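Local coordinates for putative endonuclease/exonuclease/phosphatase family protein (Bacteroides vulgatus ATCC 8482, PDB 3G6S), which probably hydrolyses phosphodiester bonds in nucleic acid as a member of the endonuclease/exonuclease/phosphatase family, at residues A[6-11]-A[134-139]; A[63-68]-A[121-126]; A[150-155]-A[186-191]; A[156-161]-A[167-172]. All coordinates share one frame; numbering follows the deposited sequence.

Contact 1: residues A[6-11]-A[134-139]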
loop_
_atom_site.group_PDB
_atom_site.type_symbol
_atom_site.label_atom_id
_atom_site.label_comp_id
_atom_site.label_asym_id
_atom_site.label_seq_id
_atom_site.Cartn_x
_atom_site.Cartn_y
_atom_site.Cartn_z
ATOM N N TRP A 6 10.301 2.944 1.335
ATOM C CA TRP A 6 8.985 2.342 1.241
ATOM C C TRP A 6 8.096 3.082 0.245
ATOM O O TRP A 6 8.333 4.255 -0.056
ATOM C CB TRP A 6 8.350 2.390 2.626
ATOM C CG TRP A 6 7.559 1.176 3.006
ATOM C CD1 TRP A 6 6.311 0.825 2.567
ATOM C CD2 TRP A 6 7.943 0.187 3.958
ATOM N NE1 TRP A 6 5.896 -0.327 3.192
ATOM C CE2 TRP A 6 6.888 -0.751 4.041
ATOM C CE3 TRP A 6 9.090 -0.017 4.737
ATOM C CZ2 TRP A 6 6.933 -1.859 4.894
ATOM C CZ3 TRP A 6 9.136 -1.114 5.583
ATOM C CH2 TRP A 6 8.066 -2.030 5.644
ATOM N N ALA A 7 7.070 2.403 -0.262
ATOM C CA ALA A 7 6.148 3.035 -1.200
ATOM C C ALA A 7 4.798 2.335 -1.299
ATOM O O ALA A 7 4.717 1.108 -1.288
ATOM C CB ALA A 7 6.786 3.118 -2.585
ATOM N N THR A 8 3.736 3.131 -1.381
ATOM C CA THR A 8 2.386 2.606 -1.540
ATOM C C THR A 8 1.911 3.118 -2.894
ATOM O O THR A 8 2.074 4.301 -3.205
ATOM C CB THR A 8 1.420 3.097 -0.430
ATOM O OG1 THR A 8 0.111 2.559 -0.667
ATOM C CG2 THR A 8 1.334 4.626 -0.409
ATOM N N PHE A 9 1.321 2.238 -3.698
ATOM C CA PHE A 9 0.884 2.642 -5.022
ATOM C C PHE A 9 -0.271 1.830 -5.612
ATOM O O PHE A 9 -0.209 0.603 -5.711
ATOM C CB PHE A 9 2.096 2.589 -5.953
ATOM C CG PHE A 9 1.817 3.055 -7.344
ATOM C CD1 PHE A 9 1.031 4.179 -7.566
ATOM C CD2 PHE A 9 2.371 2.391 -8.432
ATOM C CE1 PHE A 9 0.794 4.642 -8.859
ATOM C CE2 PHE A 9 2.144 2.842 -9.735
ATOM C CZ PHE A 9 1.356 3.971 -9.953
ATOM N N ASN A 10 -1.334 2.532 -5.990
ATOM C CA ASN A 10 -2.508 1.913 -6.608
ATOM C C ASN A 10 -2.198 1.968 -8.105
ATOM O O ASN A 10 -2.039 3.048 -8.670
ATOM C CB ASN A 10 -3.772 2.740 -6.306
ATOM C CG ASN A 10 -5.055 2.069 -6.811
ATOM O OD1 ASN A 10 -5.075 1.439 -7.872
ATOM N ND2 ASN A 10 -6.136 2.232 -6.062
ATOM N N ILE A 11 -2.117 0.814 -8.753
ATOM C CA ILE A 11 -1.783 0.797 -10.163
ATOM C C ILE A 11 -2.962 0.810 -11.131
ATOM O O ILE A 11 -2.758 0.823 -12.341
ATOM C CB ILE A 11 -0.902 -0.414 -10.487
ATOM C CG1 ILE A 11 -1.667 -1.705 -10.238
ATOM C CG2 ILE A 11 0.340 -0.394 -9.606
ATOM C CD1 ILE A 11 -0.918 -2.923 -10.685
ATOM N N ALA A 134 5.341 -5.345 7.527
ATOM C CA ALA A 134 4.739 -4.544 6.486
ATOM C C ALA A 134 3.317 -5.039 6.293
ATOM O O ALA A 134 3.068 -6.246 6.221
ATOM C CB ALA A 134 5.520 -4.687 5.192
ATOM N N VAL A 135 2.388 -4.095 6.218
ATOM C CA VAL A 135 0.988 -4.419 6.000
ATOM C C VAL A 135 0.497 -3.506 4.888
ATOM O O VAL A 135 0.669 -2.292 4.955
ATOM C CB VAL A 135 0.135 -4.203 7.278
ATOM C CG1 VAL A 135 -1.325 -4.561 7.002
ATOM C CG2 VAL A 135 0.663 -5.077 8.402
ATOM N N ASN A 136 -0.096 -4.108 3.862
ATOM C CA ASN A 136 -0.608 -3.386 2.707
ATOM C C ASN A 136 -2.078 -3.706 2.560
ATOM O O ASN A 136 -2.467 -4.873 2.576
ATOM C CB ASN A 136 0.127 -3.826 1.448
ATOM C CG ASN A 136 -0.265 -3.007 0.255
ATOM O OD1 ASN A 136 -0.227 -1.772 0.308
ATOM N ND2 ASN A 136 -0.641 -3.675 -0.839
ATOM N N THR A 137 -2.904 -2.684 2.395
ATOM C CA THR A 137 -4.326 -2.942 2.291
ATOM C C THR A 137 -5.061 -2.000 1.329
ATOM O O THR A 137 -4.465 -1.065 0.803
ATOM C CB THR A 137 -4.946 -2.866 3.706
ATOM O OG1 THR A 137 -6.345 -3.159 3.641
ATOM C CG2 THR A 137 -4.736 -1.488 4.298
ATOM N N HIS A 138 -6.348 -2.271 1.100
ATOM C CA HIS A 138 -7.215 -1.457 0.227
ATOM C C HIS A 138 -8.598 -1.383 0.878
ATOM O O HIS A 138 -9.314 -2.377 0.916
ATOM C CB HIS A 138 -7.363 -2.095 -1.159
ATOM C CG HIS A 138 -7.941 -1.175 -2.188
ATOM N ND1 HIS A 138 -8.451 0.065 -1.868
ATOM C CD2 HIS A 138 -8.050 -1.293 -3.532
ATOM C CE1 HIS A 138 -8.847 0.675 -2.976
ATOM N NE2 HIS A 138 -8.614 -0.126 -3.997
ATOM N N PHE A 139 -8.966 -0.208 1.391
ATOM C CA PHE A 139 -10.253 -0.002 2.069
ATOM C C PHE A 139 -11.463 0.201 1.150
ATOM O O PHE A 139 -11.317 0.477 -0.043
ATOM C CB PHE A 139 -10.143 1.199 3.014
ATOM C CG PHE A 139 -9.555 0.870 4.360
ATOM C CD1 PHE A 139 -8.619 -0.146 4.506
ATOM C CD2 PHE A 139 -9.915 1.603 5.484
ATOM C CE1 PHE A 139 -8.057 -0.423 5.752
ATOM C CE2 PHE A 139 -9.355 1.328 6.729
ATOM C CZ PHE A 139 -8.427 0.317 6.861
HETATM O O HOH W 1 3.304 -1.744 3.435
#

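Contact 2: residues A[63-68]-A[121-126]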
loop_
_atom_site.group_PDB
_atom_site.type_symbol
_atom_site.label_atom_id
_atom_site.label_comp_id
_atom_site.label_asym_id
_atom_site.label_seq_id
_atom_site.Cartn_x
_atom_site.Cartn_y
_atom_site.Cartn_z
ATOM N N ASP A 63 10.203 -9.664 -5.478
ATOM C CA ASP A 63 9.348 -10.813 -5.265
ATOM C C ASP A 63 8.012 -10.310 -4.741
ATOM O O ASP A 63 7.962 -9.317 -4.019
ATOM C CB ASP A 63 9.996 -11.763 -4.265
ATOM C CG ASP A 63 9.866 -13.206 -4.680
ATOM O OD1 ASP A 63 8.716 -13.709 -4.714
ATOM O OD2 ASP A 63 10.912 -13.828 -4.982
ATOM N N GLY A 64 6.930 -10.989 -5.109
ATOM C CA GLY A 64 5.617 -10.560 -4.669
ATOM C C GLY A 64 4.989 -11.434 -3.602
ATOM O O GLY A 64 5.340 -12.601 -3.458
ATOM N N ILE A 65 4.052 -10.860 -2.854
ATOM C CA ILE A 65 3.364 -11.586 -1.801
ATOM C C ILE A 65 1.880 -11.246 -1.807
ATOM O O ILE A 65 1.513 -10.076 -1.820
ATOM C CB ILE A 65 3.932 -11.227 -0.414
ATOM C CG1 ILE A 65 5.415 -11.589 -0.342
ATOM C CG2 ILE A 65 3.153 -11.961 0.667
ATOM C CD1 ILE A 65 6.076 -11.231 0.987
ATOM N N GLY A 66 1.024 -12.261 -1.798
ATOM C CA GLY A 66 -0.403 -11.988 -1.776
ATOM C C GLY A 66 -1.254 -12.897 -2.634
ATOM O O GLY A 66 -0.742 -13.690 -3.421
ATOM N N VAL A 67 -2.568 -12.780 -2.484
ATOM C CA VAL A 67 -3.491 -13.598 -3.256
ATOM C C VAL A 67 -4.719 -12.794 -3.669
ATOM O O VAL A 67 -4.902 -11.656 -3.230
ATOM C CB VAL A 67 -3.940 -14.834 -2.443
ATOM C CG1 VAL A 67 -2.731 -15.695 -2.092
ATOM C CG2 VAL A 67 -4.656 -14.388 -1.181
ATOM N N GLY A 68 -5.555 -13.390 -4.518
ATOM C CA GLY A 68 -6.759 -12.715 -4.968
ATOM C C GLY A 68 -7.730 -12.563 -3.817
ATOM O O GLY A 68 -7.837 -13.456 -2.978
ATOM N N ALA A 121 3.463 -9.120 6.022
ATOM C CA ALA A 121 4.669 -9.924 5.995
ATOM C C ALA A 121 5.648 -9.470 7.058
ATOM O O ALA A 121 5.895 -8.274 7.227
ATOM C CB ALA A 121 5.316 -9.844 4.630
ATOM N N LYS A 122 6.194 -10.436 7.784
ATOM C CA LYS A 122 7.173 -10.166 8.819
ATOM C C LYS A 122 8.534 -10.290 8.110
ATOM O O LYS A 122 8.950 -11.382 7.719
ATOM C CB LYS A 122 7.004 -11.203 9.922
ATOM C CG LYS A 122 7.946 -11.101 11.101
ATOM C CD LYS A 122 7.598 -12.169 12.132
ATOM C CE LYS A 122 8.626 -12.225 13.238
ATOM N NZ LYS A 122 8.411 -13.399 14.127
ATOM N N PHE A 123 9.206 -9.158 7.927
ATOM C CA PHE A 123 10.495 -9.097 7.235
ATOM C C PHE A 123 11.700 -9.122 8.145
ATOM O O PHE A 123 11.592 -8.970 9.352
ATOM C CB PHE A 123 10.592 -7.816 6.405
ATOM C CG PHE A 123 9.819 -7.856 5.130
ATOM C CD1 PHE A 123 10.207 -8.698 4.095
ATOM C CD2 PHE A 123 8.730 -7.014 4.934
ATOM C CE1 PHE A 123 9.526 -8.693 2.874
ATOM C CE2 PHE A 123 8.043 -7.003 3.715
ATOM C CZ PHE A 123 8.447 -7.848 2.684
ATOM N N LYS A 124 12.862 -9.309 7.541
ATOM C CA LYS A 124 14.112 -9.298 8.279
ATOM C C LYS A 124 15.142 -8.738 7.337
ATOM O O LYS A 124 15.247 -9.176 6.194
ATOM C CB LYS A 124 14.551 -10.697 8.712
ATOM C CG LYS A 124 15.827 -10.649 9.555
ATOM C CD LYS A 124 16.855 -11.709 9.153
ATOM C CE LYS A 124 16.469 -13.100 9.636
ATOM N NZ LYS A 124 17.481 -14.113 9.243
ATOM N N ASP A 125 15.891 -7.756 7.809
ATOM C CA ASP A 125 16.922 -7.158 6.982
ATOM C C ASP A 125 18.095 -8.130 7.010
ATOM O O ASP A 125 18.768 -8.261 8.032
ATOM C CB ASP A 125 17.346 -5.809 7.565
ATOM C CG ASP A 125 18.289 -5.056 6.657
ATOM O OD1 ASP A 125 17.859 -4.043 6.062
ATOM O OD2 ASP A 125 19.461 -5.480 6.528
ATOM N N LYS A 126 18.334 -8.817 5.899
ATOM C CA LYS A 126 19.425 -9.778 5.848
ATOM C C LYS A 126 20.776 -9.101 5.726
ATOM O O LYS A 126 21.582 -9.445 4.871
ATOM C CB LYS A 126 19.217 -10.775 4.699
ATOM C CG LYS A 126 19.095 -10.143 3.342
ATOM C CD LYS A 126 18.085 -10.888 2.488
ATOM C CE LYS A 126 18.427 -12.354 2.331
ATOM N NZ LYS A 126 17.495 -12.997 1.365
#

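Contact 3: residues A[150-155]-A[186-191]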
loop_
_atom_site.group_PDB
_atom_site.type_symbol
_atom_site.label_atom_id
_atom_site.label_comp_id
_atom_site.label_asym_id
_atom_site.label_seq_id
_atom_site.Cartn_x
_atom_site.Cartn_y
_atom_site.Cartn_z
ATOM N N SER A 150 -11.934 -2.055 9.827
ATOM C CA SER A 150 -10.737 -2.504 9.114
ATOM C C SER A 150 -9.473 -1.947 9.771
ATOM O O SER A 150 -8.458 -2.640 9.871
ATOM C CB SER A 150 -10.792 -2.054 7.651
ATOM O OG SER A 150 -11.779 -2.775 6.942
ATOM N N ALA A 151 -9.553 -0.694 10.218
ATOM C CA ALA A 151 -8.435 -0.032 10.869
ATOM C C ALA A 151 -8.108 -0.695 12.206
ATOM O O ALA A 151 -6.957 -1.031 12.479
ATOM C CB ALA A 151 -8.756 1.434 11.071
ATOM N N LEU A 152 -9.123 -0.889 13.038
ATOM C CA LEU A 152 -8.923 -1.521 14.335
ATOM C C LEU A 152 -8.411 -2.948 14.145
ATOM O O LEU A 152 -7.570 -3.419 14.906
ATOM C CB LEU A 152 -10.236 -1.533 15.124
ATOM C CG LEU A 152 -10.709 -0.143 15.563
ATOM C CD1 LEU A 152 -12.226 -0.096 15.708
ATOM C CD2 LEU A 152 -10.021 0.222 16.848
ATOM N N LEU A 153 -8.908 -3.625 13.118
ATOM C CA LEU A 153 -8.499 -4.990 12.841
ATOM C C LEU A 153 -7.010 -5.052 12.516
ATOM O O LEU A 153 -6.293 -5.923 13.008
ATOM C CB LEU A 153 -9.323 -5.545 11.679
ATOM C CG LEU A 153 -8.893 -6.872 11.047
ATOM C CD1 LEU A 153 -8.906 -7.984 12.080
ATOM C CD2 LEU A 153 -9.829 -7.192 9.896
ATOM N N ILE A 154 -6.544 -4.119 11.696
ATOM C CA ILE A 154 -5.137 -4.079 11.324
ATOM C C ILE A 154 -4.266 -3.859 12.556
ATOM O O ILE A 154 -3.259 -4.545 12.738
ATOM C CB ILE A 154 -4.884 -2.969 10.277
ATOM C CG1 ILE A 154 -5.536 -3.371 8.954
ATOM C CG2 ILE A 154 -3.378 -2.728 10.090
ATOM C CD1 ILE A 154 -5.574 -2.267 7.916
ATOM N N ILE A 155 -4.658 -2.918 13.407
ATOM C CA ILE A 155 -3.894 -2.661 14.619
ATOM C C ILE A 155 -3.760 -3.932 15.448
ATOM O O ILE A 155 -2.664 -4.271 15.893
ATOM C CB ILE A 155 -4.535 -1.551 15.489
ATOM C CG1 ILE A 155 -4.455 -0.205 14.761
ATOM C CG2 ILE A 155 -3.823 -1.458 16.830
ATOM C CD1 ILE A 155 -4.896 0.986 15.592
ATOM N N THR A 186 -5.124 7.010 13.701
ATOM C CA THR A 186 -4.246 8.102 14.081
ATOM C C THR A 186 -4.388 8.431 15.569
ATOM O O THR A 186 -3.426 8.867 16.202
ATOM C CB THR A 186 -4.574 9.356 13.232
ATOM O OG1 THR A 186 -4.131 9.140 11.890
ATOM C CG2 THR A 186 -3.898 10.602 13.779
ATOM N N THR A 187 -5.572 8.205 16.133
ATOM C CA THR A 187 -5.802 8.527 17.538
ATOM C C THR A 187 -6.132 7.319 18.406
ATOM O O THR A 187 -6.926 7.403 19.350
ATOM C CB THR A 187 -6.935 9.565 17.678
ATOM O OG1 THR A 187 -8.199 8.957 17.365
ATOM C CG2 THR A 187 -6.677 10.735 16.737
ATOM N N ASN A 188 -5.507 6.197 18.088
ATOM C CA ASN A 188 -5.716 4.965 18.828
ATOM C C ASN A 188 -4.617 4.778 19.871
ATOM O O ASN A 188 -3.508 5.294 19.723
ATOM C CB ASN A 188 -5.728 3.790 17.854
ATOM C CG ASN A 188 -6.039 2.474 18.525
ATOM O OD1 ASN A 188 -5.163 1.832 19.103
ATOM N ND2 ASN A 188 -7.300 2.064 18.456
ATOM N N GLU A 189 -4.944 4.050 20.934
ATOM C CA GLU A 189 -4.003 3.769 22.015
ATOM C C GLU A 189 -2.688 3.229 21.433
ATOM O O GLU A 189 -1.615 3.463 21.981
ATOM C CB GLU A 189 -4.647 2.767 22.966
ATOM C CG GLU A 189 -3.866 2.455 24.214
ATOM C CD GLU A 189 -4.720 1.714 25.224
ATOM O OE1 GLU A 189 -5.305 0.662 24.865
ATOM O OE2 GLU A 189 -4.808 2.182 26.381
ATOM N N PHE A 190 -2.786 2.499 20.324
ATOM C CA PHE A 190 -1.615 1.975 19.623
ATOM C C PHE A 190 -1.328 3.074 18.598
ATOM O O PHE A 190 -2.046 3.215 17.602
ATOM C CB PHE A 190 -1.959 0.646 18.940
ATOM C CG PHE A 190 -0.809 0.015 18.199
ATOM C CD1 PHE A 190 -0.524 0.378 16.888
ATOM C CD2 PHE A 190 -0.009 -0.946 18.814
ATOM C CE1 PHE A 190 0.546 -0.208 16.196
ATOM C CE2 PHE A 190 1.069 -1.542 18.134
ATOM C CZ PHE A 190 1.347 -1.175 16.828
ATOM N N VAL A 191 -0.300 3.873 18.886
ATOM C CA VAL A 191 0.095 5.004 18.051
ATOM C C VAL A 191 0.580 4.641 16.656
ATOM O O VAL A 191 1.379 3.720 16.469
ATOM C CB VAL A 191 1.200 5.856 18.736
ATOM C CG1 VAL A 191 1.574 7.043 17.849
ATOM C CG2 VAL A 191 0.714 6.354 20.092
#

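Contact 4: residues A[156-161]-A[167-172]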
loop_
_atom_site.group_PDB
_atom_site.type_symbol
_atom_site.label_atom_id
_atom_site.label_comp_id
_atom_site.label_asym_id
_atom_site.label_seq_id
_atom_site.Cartn_x
_atom_site.Cartn_y
_atom_site.Cartn_z
ATOM N N ARG A 156 -4.861 -4.651 15.640
ATOM C CA ARG A 156 -4.819 -5.895 16.415
ATOM C C ARG A 156 -3.917 -6.966 15.800
ATOM O O ARG A 156 -3.367 -7.799 16.516
ATOM C CB ARG A 156 -6.228 -6.468 16.590
ATOM C CG ARG A 156 -7.176 -5.569 17.358
ATOM C CD ARG A 156 -8.305 -6.392 17.947
ATOM N NE ARG A 156 -9.075 -7.094 16.924
ATOM C CZ ARG A 156 -10.011 -6.523 16.168
ATOM N NH1 ARG A 156 -10.294 -5.234 16.322
ATOM N NH2 ARG A 156 -10.664 -7.242 15.261
ATOM N N LYS A 157 -3.773 -6.942 14.476
ATOM C CA LYS A 157 -2.937 -7.916 13.783
ATOM C C LYS A 157 -1.464 -7.530 13.877
ATOM O O LYS A 157 -0.591 -8.395 13.883
ATOM C CB LYS A 157 -3.347 -8.019 12.317
ATOM C CG LYS A 157 -4.827 -8.344 12.119
ATOM C CD LYS A 157 -5.189 -9.764 12.560
ATOM C CE LYS A 157 -4.585 -10.805 11.624
ATOM N NZ LYS A 157 -5.073 -12.180 11.908
ATOM N N ILE A 158 -1.187 -6.228 13.941
ATOM C CA ILE A 158 0.187 -5.774 14.057
ATOM C C ILE A 158 0.698 -6.134 15.444
ATOM O O ILE A 158 1.842 -6.568 15.590
ATOM C CB ILE A 158 0.318 -4.251 13.861
ATOM C CG1 ILE A 158 0.125 -3.891 12.388
ATOM C CG2 ILE A 158 1.685 -3.783 14.338
ATOM C CD1 ILE A 158 -0.005 -2.362 12.148
ATOM N N LYS A 159 -0.145 -5.965 16.462
ATOM C CA LYS A 159 0.268 -6.289 17.825
ATOM C C LYS A 159 0.364 -7.797 18.017
ATOM O O LYS A 159 1.150 -8.277 18.833
ATOM C CB LYS A 159 -0.711 -5.710 18.851
ATOM C CG LYS A 159 -0.872 -4.204 18.771
ATOM C CD LYS A 159 -1.476 -3.621 20.038
ATOM C CE LYS A 159 -2.880 -4.115 20.306
ATOM N NZ LYS A 159 -3.429 -3.450 21.527
ATOM N N GLU A 160 -0.431 -8.537 17.255
ATOM C CA GLU A 160 -0.442 -9.987 17.345
ATOM C C GLU A 160 0.819 -10.592 16.743
ATOM O O GLU A 160 1.477 -11.422 17.369
ATOM C CB GLU A 160 -1.667 -10.541 16.617
ATOM C CG GLU A 160 -1.783 -12.064 16.618
ATOM C CD GLU A 160 -2.885 -12.564 15.692
ATOM O OE1 GLU A 160 -4.017 -12.024 15.765
ATOM O OE2 GLU A 160 -2.621 -13.504 14.899
ATOM N N ILE A 161 1.154 -10.164 15.530
ATOM C CA ILE A 161 2.312 -10.688 14.818
ATOM C C ILE A 161 3.675 -10.153 15.221
ATOM O O ILE A 161 4.588 -10.926 15.496
ATOM C CB ILE A 161 2.175 -10.467 13.296
ATOM C CG1 ILE A 161 1.141 -11.430 12.711
ATOM C CG2 ILE A 161 3.518 -10.689 12.607
ATOM C CD1 ILE A 161 -0.288 -11.124 13.095
ATOM N N ALA A 167 6.640 -1.460 12.359
ATOM C CA ALA A 167 5.614 -1.889 11.419
ATOM C C ALA A 167 5.199 -0.719 10.544
ATOM O O ALA A 167 5.131 0.424 10.996
ATOM C CB ALA A 167 4.411 -2.419 12.173
ATOM N N VAL A 168 4.918 -1.007 9.284
ATOM C CA VAL A 168 4.508 0.036 8.369
ATOM C C VAL A 168 3.293 -0.438 7.598
ATOM O O VAL A 168 3.277 -1.540 7.035
ATOM C CB VAL A 168 5.634 0.392 7.392
ATOM C CG1 VAL A 168 5.199 1.536 6.498
ATOM C CG2 VAL A 168 6.887 0.759 8.179
ATOM N N VAL A 169 2.268 0.400 7.605
ATOM C CA VAL A 169 1.031 0.115 6.916
ATOM C C VAL A 169 0.878 1.059 5.742
ATOM O O VAL A 169 1.001 2.275 5.887
ATOM C CB VAL A 169 -0.184 0.317 7.835
ATOM C CG1 VAL A 169 -1.473 0.125 7.034
ATOM C CG2 VAL A 169 -0.103 -0.646 9.014
ATOM N N THR A 170 0.609 0.484 4.582
ATOM C CA THR A 170 0.404 1.251 3.370
ATOM C C THR A 170 -0.902 0.818 2.738
ATOM O O THR A 170 -1.455 -0.236 3.075
ATOM C CB THR A 170 1.532 1.009 2.333
ATOM O OG1 THR A 170 1.616 -0.390 2.022
ATOM C CG2 THR A 170 2.856 1.500 2.859
ATOM N N GLY A 171 -1.388 1.637 1.813
ATOM C CA GLY A 171 -2.607 1.292 1.118
ATOM C C GLY A 171 -3.454 2.455 0.676
ATOM O O GLY A 171 -3.126 3.620 0.906
ATOM N N ASP A 172 -4.552 2.114 0.015
ATOM C CA ASP A 172 -5.508 3.087 -0.461
ATOM C C ASP A 172 -6.657 3.000 0.523
ATOM O O ASP A 172 -7.281 1.950 0.677
ATOM C CB ASP A 172 -6.008 2.710 -1.848
ATOM C CG ASP A 172 -6.834 3.801 -2.477
ATOM O OD1 ASP A 172 -7.673 4.404 -1.765
ATOM O OD2 ASP A 172 -6.646 4.051 -3.686
#

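Contact 1: residues A[6-11]-A[134-139]
Trp6, Thr8 and Asn10 on strand 6-10 lie opposite Ala134, Asn136 and His138 on strand 134-138 across the middle of the two-sheet sandwich of the DNase I-like fold. The strands belong to different sheets. Their axes run nearly parallel, 16° apart, with a closest approach of 9.2 Å, so side chains and a water bridge the gap. At one end the six-membered part of the Trp6 indole meets Ala134 by its edge. CB of Ala134 sits near the ring plane, though the exact spacing is doubtful. The indole also gives its NE1 proton to a water at 3.0 Å. This water donates in turn to the backbone O of Val135 at 3.1 Å, and so joins the two sheets. In the middle, Thr8 OG1 and Asn136 OD1 are 4.5 Å apart. Each is hydrogen-bonded to another residue, Thr8 OG1 to Gln45 and Asn136 OD1 to Thr170. At the far end Asn10 ND2 comes within 4.0 Å of His138 NE2, with amide and imidazole planes 80° apart. Asn10 OD1 accepts from the backbone N of Arg12. Its ND2 hydrogen-bonds to Glu46 and Asp172, carboxylates that in this family probably belong to the active site. The interface thus changes from apolar and water-bridged at Trp6 to fully polar at Asn10, where hydrogen bonds at both ends of the amide fix its rotation.

Contact 2: residues A[63-68]-A[121-126]
Apolar side chains make the whole of this contact, and Ile65 is the only residue of 63-68 that takes part. Its CD1 lies 4.0 Å from CB of Ala121 and 4.5 Å from CZ of Phe123. Torsions explain the reach. CG1 stands anti to the carbonyl carbon (chi1 -60°) and the chain then runs on extended (chi2 178°), which carries CD1 out to strand 121-125. The methyl approaches the Phe123 ring obliquely. Val90 and Tyr83 also pack against Ile65. Val90, on strand 88-97, touches Phe123 as well, so it borders both partners.

Aromatic contacts come next. CB of Ala121 lies 4.0 Å above one face of the Phe123 ring, offset toward its rim, so Ala121 touches both Ile65 and Phe123. Tyr83 meets Phe123 edge-to-face, as a T-shaped pair. The two segments belong to different sheets of the sandwich. Strand 62-65 is an outermost strand of one, and strand 117-125 lies next to the outermost strand 88-97 of the other. The contact therefore joins the two sheets near one side of the DNase I-like fold.

Backbone hydrogen bonds hold each segment in its own sheet. Ile65 pairs with Leu81. Ala121 pairs with Ala134, and Phe123 with Phe132.

Contact 3: residues A[150-155]-A[186-191]
A polar amide serves here as a surface for a methyl group. Ile155 CD1 sits over the flat end of Asn188, 3.5 Å from CG and 3.6 Å from OD1 of that residue. The isoleucine and asparagine side chains reach toward each other head-on. Leu152, one helical turn earlier, adds its CD2 at 3.7 Å from ND2 of Asn188. The amide itself is held from its own loop. Asn188 OD1 accepts from the backbone N of Phe190 at 2.8 Å in a nearly straight bond (N-H...O 171°), which makes an Asx turn. CG anti to the backbone N (chi1 -176°) places the amide between this turn and the helix. Beside it, Ile155 CG2 packs on the root of Phe190, 3.5 Å from CB and 3.6 Å from CG of that side chain. The Phe190 ring continues along helix 144-161 to Ile158 and Lys159. A leucine in place of Asn188 would probably leave the Phe190 N-H without its acceptor and let the turn relax, shifting the surface under Ile155. The chemistry is thus divided: the oxygen shapes the loop that follows helix 180-186, while the amide face and the base of Phe190 lie against Ile155 of helix 144-161 by van der Waals contact.

Contact 4: residues A[156-161]-A[167-172]
Ile158 uses both of its branches against strand 167-172, one on Ala167 and one on Val169. Its CG2 lies 3.7 Å from CB of Ala167. Its CD1 lies 3.6 Å from CG2 of Val169. The first torsion sets this division: at chi1 -73°, CG1 is anti to the carbonyl carbon and CG2 is anti to the backbone N. The second torsion is extended (chi2 170°), so CD1 reaches as far as Val169, two residues further along the strand. Val169 meets it with one branch only. Its CG1 stands anti to its own backbone N (chi1 175°), and this leaves CG2 turned to the helix. The Ile158 and Val169 side chains cross at a slant. The same CG2 of Val169 also packs on Ile154, one turn back on the helix. Ala167 has just a methyl to offer, and that methyl points at the helix.

The strand alternates. Ala167 and Val169 face helix 144-161, while Val168 and Thr170 face the opposite way and touch Trp6 of the other sheet. Met192 from a loop also packs on Ile158. The contact fastens the helix to the second strand of a beta-alpha-beta crossover. Strand 131-138, helix 144-161 and strand 167-172 form this unit, and the two strands are parallel neighbours, with the helix as an outer layer of the alpha/beta sandwich.

How the contacts relate
From the N terminus, contact 1 opens first, on strand 2-10, and closes its loop at strand 131-138, joining the two sheets at the centre of the chain. Contact 2 is nested inside that loop and joins the same sheets nearer one side. Strands 117-125 and 131-138 are neighbours, and Ala134 CB packs on Phe123. After contact 1 closes, contact 3 opens on helix 144-161 and closes at the loop 186-191. Contact 4 is nested within it and returns from the same helix to strand 167-172, the neighbour of 131-138. Both contacts use helix 144-161. No two of the loops cross.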